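Local structure of esterase LipW (Mycobacterium marinum, 3QH4) at residues A[212-216]-A[217-221]; A[259-262]-A[263-267]. The protein is an esterase with an alpha/beta hydrolase fold and strict substrate selectivity, and probably hydrolyses ester bonds. One frame throughout, in Å; residues are numbered along the deposited sequence. Where two conformers were deposited one is given.

Contact 1 of 2, residues A[212-216]-A[217-221]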
loop_
_atom_site.group_PDB
_atom_site.type_symbol
_atom_site.label_atom_id
_atom_site.label_comp_id
_atom_site.label_asym_id
_atom_site.label_seq_id
_atom_site.Cartn_x
_atom_site.Cartn_y
_atom_site.Cartn_z
ATOM N N PRO A 212 3.122 -15.289 -11.042
ATOM C CA PRO A 212 2.345 -14.281 -11.760
ATOM C C PRO A 212 2.152 -12.993 -10.938
ATOM O O PRO A 212 2.327 -13.010 -9.719
ATOM C CB PRO A 212 0.997 -14.966 -11.972
ATOM C CG PRO A 212 0.859 -15.917 -10.794
ATOM C CD PRO A 212 2.281 -16.346 -10.441
ATOM N N ALA A 213 1.823 -11.907 -11.638
ATOM C CA ALA A 213 1.429 -10.593 -11.066
ATOM C C ALA A 213 2.596 -9.780 -10.512
ATOM O O ALA A 213 2.806 -8.636 -10.924
ATOM C CB ALA A 213 0.270 -10.729 -10.047
ATOM N N PHE A 214 3.362 -10.379 -9.604
ATOM C CA PHE A 214 4.634 -9.805 -9.179
ATOM C C PHE A 214 5.516 -10.944 -8.722
ATOM O O PHE A 214 5.031 -11.980 -8.248
ATOM C CB PHE A 214 4.481 -8.779 -8.042
ATOM C CG PHE A 214 5.457 -7.620 -8.163
ATOM C CD1 PHE A 214 5.185 -6.559 -9.037
ATOM C CD2 PHE A 214 6.639 -7.614 -7.426
ATOM C CE1 PHE A 214 6.103 -5.481 -9.167
ATOM C CE2 PHE A 214 7.561 -6.557 -7.527
ATOM C CZ PHE A 214 7.309 -5.502 -8.403
ATOM N N ASP A 215 6.825 -10.752 -8.851
ATOM C CA ASP A 215 7.747 -11.831 -8.551
ATOM C C ASP A 215 9.057 -11.279 -8.052
ATOM O O ASP A 215 9.230 -10.043 -7.944
ATOM C CB ASP A 215 7.898 -12.797 -9.767
ATOM C CG ASP A 215 8.515 -12.131 -10.994
ATOM O OD1 ASP A 215 9.469 -11.344 -10.812
ATOM O OD2 ASP A 215 8.101 -12.428 -12.157
ATOM N N GLY A 216 9.959 -12.201 -7.696
ATOM C CA GLY A 216 11.226 -11.858 -7.070
ATOM C C GLY A 216 12.174 -11.124 -8.016
ATOM O O GLY A 216 12.995 -10.276 -7.586
ATOM N N GLU A 217 12.102 -11.471 -9.293
ATOM C CA GLU A 217 12.935 -10.764 -10.262
ATOM C C GLU A 217 12.485 -9.314 -10.417
ATOM O O GLU A 217 13.327 -8.395 -10.412
ATOM C CB GLU A 217 13.002 -11.527 -11.576
ATOM C CG GLU A 217 13.707 -12.838 -11.348
ATOM C CD GLU A 217 13.853 -13.692 -12.584
ATOM O OE1 GLU A 217 13.649 -13.198 -13.715
ATOM O OE2 GLU A 217 14.192 -14.880 -12.403
ATOM N N ALA A 218 11.179 -9.094 -10.518
ATOM C CA ALA A 218 10.649 -7.731 -10.527
ATOM C C ALA A 218 11.001 -6.979 -9.240
ATOM O O ALA A 218 11.243 -5.784 -9.277
ATOM C CB ALA A 218 9.124 -7.738 -10.739
ATOM N N ALA A 219 11.025 -7.678 -8.105
ATOM C CA ALA A 219 11.300 -7.007 -6.839
ATOM C C ALA A 219 12.737 -6.448 -6.840
ATOM O O ALA A 219 12.987 -5.325 -6.350
ATOM C CB ALA A 219 11.047 -7.961 -5.676
ATOM N N SER A 220 13.659 -7.200 -7.439
ATOM C CA SER A 220 15.034 -6.732 -7.561
ATOM C C SER A 220 15.123 -5.455 -8.417
ATOM O O SER A 220 15.769 -4.459 -8.006
ATOM C CB SER A 220 15.942 -7.810 -8.128
ATOM O OG SER A 220 17.229 -7.251 -8.351
ATOM N N LEU A 221 14.489 -5.477 -9.588
ATOM C CA LEU A 221 14.433 -4.285 -10.466
ATOM C C LEU A 221 13.755 -3.115 -9.757
ATOM O O LEU A 221 14.225 -1.973 -9.847
ATOM C CB LEU A 221 13.658 -4.587 -11.750
ATOM C CG LEU A 221 14.443 -5.183 -12.929
ATOM C CD1 LEU A 221 15.252 -6.335 -12.483
ATOM C CD2 LEU A 221 13.473 -5.608 -14.038
#

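Contact 2 of 2, residues A[259-262]-A[263-267]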
loop_
_atom_site.group_PDB
_atom_site.type_symbol
_atom_site.label_atom_id
_atom_site.label_comp_id
_atom_site.label_asym_id
_atom_site.label_seq_id
_atom_site.Cartn_x
_atom_site.Cartn_y
_atom_site.Cartn_z
ATOM N N PRO A 259 6.485 -13.208 -3.383
ATOM C CA PRO A 259 7.887 -13.025 -3.000
ATOM C C PRO A 259 8.088 -12.218 -1.711
ATOM O O PRO A 259 9.101 -12.428 -1.046
ATOM C CB PRO A 259 8.497 -12.311 -4.228
ATOM C CG PRO A 259 7.298 -11.500 -4.798
ATOM C CD PRO A 259 6.171 -12.541 -4.669
ATOM N N PHE A 260 7.153 -11.330 -1.346
ATOM C CA PHE A 260 7.318 -10.501 -0.146
ATOM C C PHE A 260 6.878 -11.212 1.132
ATOM O O PHE A 260 6.994 -10.662 2.208
ATOM C CB PHE A 260 6.573 -9.181 -0.318
ATOM C CG PHE A 260 7.015 -8.435 -1.541
ATOM C CD1 PHE A 260 8.324 -7.956 -1.641
ATOM C CD2 PHE A 260 6.148 -8.263 -2.599
ATOM C CE1 PHE A 260 8.746 -7.302 -2.848
ATOM C CE2 PHE A 260 6.560 -7.622 -3.766
ATOM C CZ PHE A 260 7.843 -7.144 -3.883
ATOM N N ARG A 261 6.442 -12.461 1.014
ATOM C CA ARG A 261 5.907 -13.145 2.193
ATOM C C ARG A 261 6.922 -13.221 3.331
ATOM O O ARG A 261 6.590 -12.963 4.482
ATOM C CB ARG A 261 5.471 -14.570 1.814
ATOM C CG ARG A 261 5.034 -15.394 3.044
ATOM C CD ARG A 261 5.005 -16.856 2.661
ATOM N NE ARG A 261 6.329 -17.466 2.515
ATOM C CZ ARG A 261 6.541 -18.539 1.765
ATOM N NH1 ARG A 261 5.548 -19.045 1.032
ATOM N NH2 ARG A 261 7.741 -19.105 1.717
ATOM N N ASP A 262 8.155 -13.635 3.039
ATOM C CA ASP A 262 9.091 -13.821 4.174
ATOM C C ASP A 262 9.482 -12.517 4.860
ATOM O O ASP A 262 9.637 -12.464 6.088
ATOM C CB ASP A 262 10.352 -14.572 3.720
ATOM C CG ASP A 262 10.075 -16.045 3.421
ATOM O OD1 ASP A 262 8.912 -16.512 3.546
ATOM O OD2 ASP A 262 11.034 -16.734 3.025
ATOM N N GLU A 263 9.643 -11.452 4.082
ATOM C CA GLU A 263 9.994 -10.180 4.764
ATOM C C GLU A 263 8.810 -9.688 5.609
ATOM O O GLU A 263 8.995 -9.073 6.644
ATOM C CB GLU A 263 10.517 -9.142 3.769
ATOM C CG GLU A 263 9.505 -8.600 2.776
ATOM C CD GLU A 263 10.185 -8.149 1.504
ATOM O OE1 GLU A 263 10.116 -6.941 1.214
ATOM O OE2 GLU A 263 10.824 -9.001 0.830
ATOM N N VAL A 264 7.594 -10.028 5.177
ATOM C CA VAL A 264 6.402 -9.718 5.965
ATOM C C VAL A 264 6.442 -10.467 7.293
ATOM O O VAL A 264 6.256 -9.875 8.351
ATOM C CB VAL A 264 5.105 -10.059 5.199
ATOM C CG1 VAL A 264 3.903 -10.120 6.167
ATOM C CG2 VAL A 264 4.858 -9.019 4.154
ATOM N N LEU A 265 6.687 -11.768 7.227
ATOM C CA LEU A 265 6.785 -12.562 8.437
ATOM C C LEU A 265 7.923 -12.082 9.365
ATOM O O LEU A 265 7.736 -12.018 10.580
ATOM C CB LEU A 265 6.958 -14.040 8.076
ATOM C CG LEU A 265 5.755 -14.708 7.423
ATOM C CD1 LEU A 265 6.140 -16.108 6.907
ATOM C CD2 LEU A 265 4.585 -14.800 8.444
ATOM N N ASP A 266 9.106 -11.792 8.807
ATOM C CA ASP A 266 10.244 -11.289 9.595
ATOM C C ASP A 266 9.845 -9.989 10.316
ATOM O O ASP A 266 10.117 -9.798 11.504
ATOM C CB ASP A 266 11.461 -11.019 8.683
ATOM C CG ASP A 266 12.084 -12.300 8.066
ATOM O OD1 ASP A 266 11.897 -13.421 8.579
ATOM O OD2 ASP A 266 12.810 -12.164 7.042
ATOM N N TYR A 267 9.197 -9.089 9.581
ATOM C CA TYR A 267 8.852 -7.763 10.124
ATOM C C TYR A 267 7.808 -7.919 11.228
ATOM O O TYR A 267 7.905 -7.285 12.280
ATOM C CB TYR A 267 8.305 -6.859 9.014
ATOM C CG TYR A 267 8.309 -5.366 9.334
ATOM C CD1 TYR A 267 9.520 -4.669 9.514
ATOM C CD2 TYR A 267 7.126 -4.662 9.466
ATOM C CE1 TYR A 267 9.524 -3.285 9.808
ATOM C CE2 TYR A 267 7.122 -3.291 9.766
ATOM C CZ TYR A 267 8.329 -2.613 9.908
ATOM O OH TYR A 267 8.314 -1.257 10.183
HETATM O O HOH W 1 10.344 -11.584 1.282
#

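Contact 1 of 2, residues A[212-216]-A[217-221]
The carboxylate oxygen OD1 of Asp-215 takes the backbone N-H of Ala-218 at 2.8 Å (OD1 to N), in a bond that is almost straight, 176° at the hydrogen, and that meets the oxygen nearly along its C-O axis. The N of Glu-217 lies 3.0 Å from the same OD1. With chi1 at 64°, CG of Asp-215 stands between its own backbone N and carbonyl carbon, which brings OD1 back over the amides that follow. The other oxygen, OD2, forms a salt bridge with Arg-26, whose guanidinium also pairs with Glu-217 OE1; one arginine thus holds the cap residue and the first charged side chain of the helix. Asp-215 is the N-cap of helix 216-227 in this alpha/beta hydrolase fold, and its own carbonyl O receives Ala-219 N at 3.0 Å. Just before the cap, the methyl CB of Ala-218 sits over one face of the Phe-214 ring in a CH-pi contact, 3.9 Å from the centroid and offset toward the CE2-CZ rim. Atom CE2 of the same ring reaches CB of Ala-219 at 4.2 Å.

Contact 2 of 2, residues A[259-262]-A[263-267]
CB of Glu-263 lies 4.1 Å from the carbonyl O of Phe-260, and from there the side chain runs back beside Phe-260. The next carbon, CG, is closer to that oxygen, at 3.3 Å, because chi1 of 68° sets it between the backbone N and carbonyl carbon of its own residue. At CD the chain arrives in the plane of the Phe-260 ring, at its edge, 3.7 Å from CD1; the carboxylate stands almost perpendicular to the ring, the two planes 83° apart. OE1 accepts from the backbone N atoms of Leu-197 and Asp-198, while OE2 accepts a hydrogen bond from a water at 2.7 Å. That water also donates to Pro-259 O and accepts from Glu-263 N, so it joins the tip of the side chain to its own backbone and to the residue before Phe-260. The arrangement lies at the start of helix 261-273, the helical link of the beta-alpha-beta unit between strands 250-255 and 278-283. Arg-261 NE forms a salt bridge with its neighbour Asp-262, NE to OD1 2.9 Å, with the oxygen close to the guanidinium plane. Farther along, CG of Arg-261 packs on CD1 of Leu-265, 4.1 Å away.

Contacts 1 and 2 show how two helix starts, distant in sequence, can be packed directly against each other: their centres lie 14 Å apart, yet their side chains touch. Phe-260 CE2 meets Phe-214 CD2 at 3.7 Å, and Phe-260 CE1 lies equally close to Ala-219 CB, so this ring touches both Phe-214, just before the cap, and Ala-219 in helix 216-227. Pro-259 adds a further contact, with Pro-259 CG 3.7 Å from the backbone atom C of Asp-215. The junction borders the probable catalytic triad of Ser-166, His-288 and Asp-258: Phe-260 meets His-288 edge-to-face and gives its backbone N-H to Asp-258 OD1.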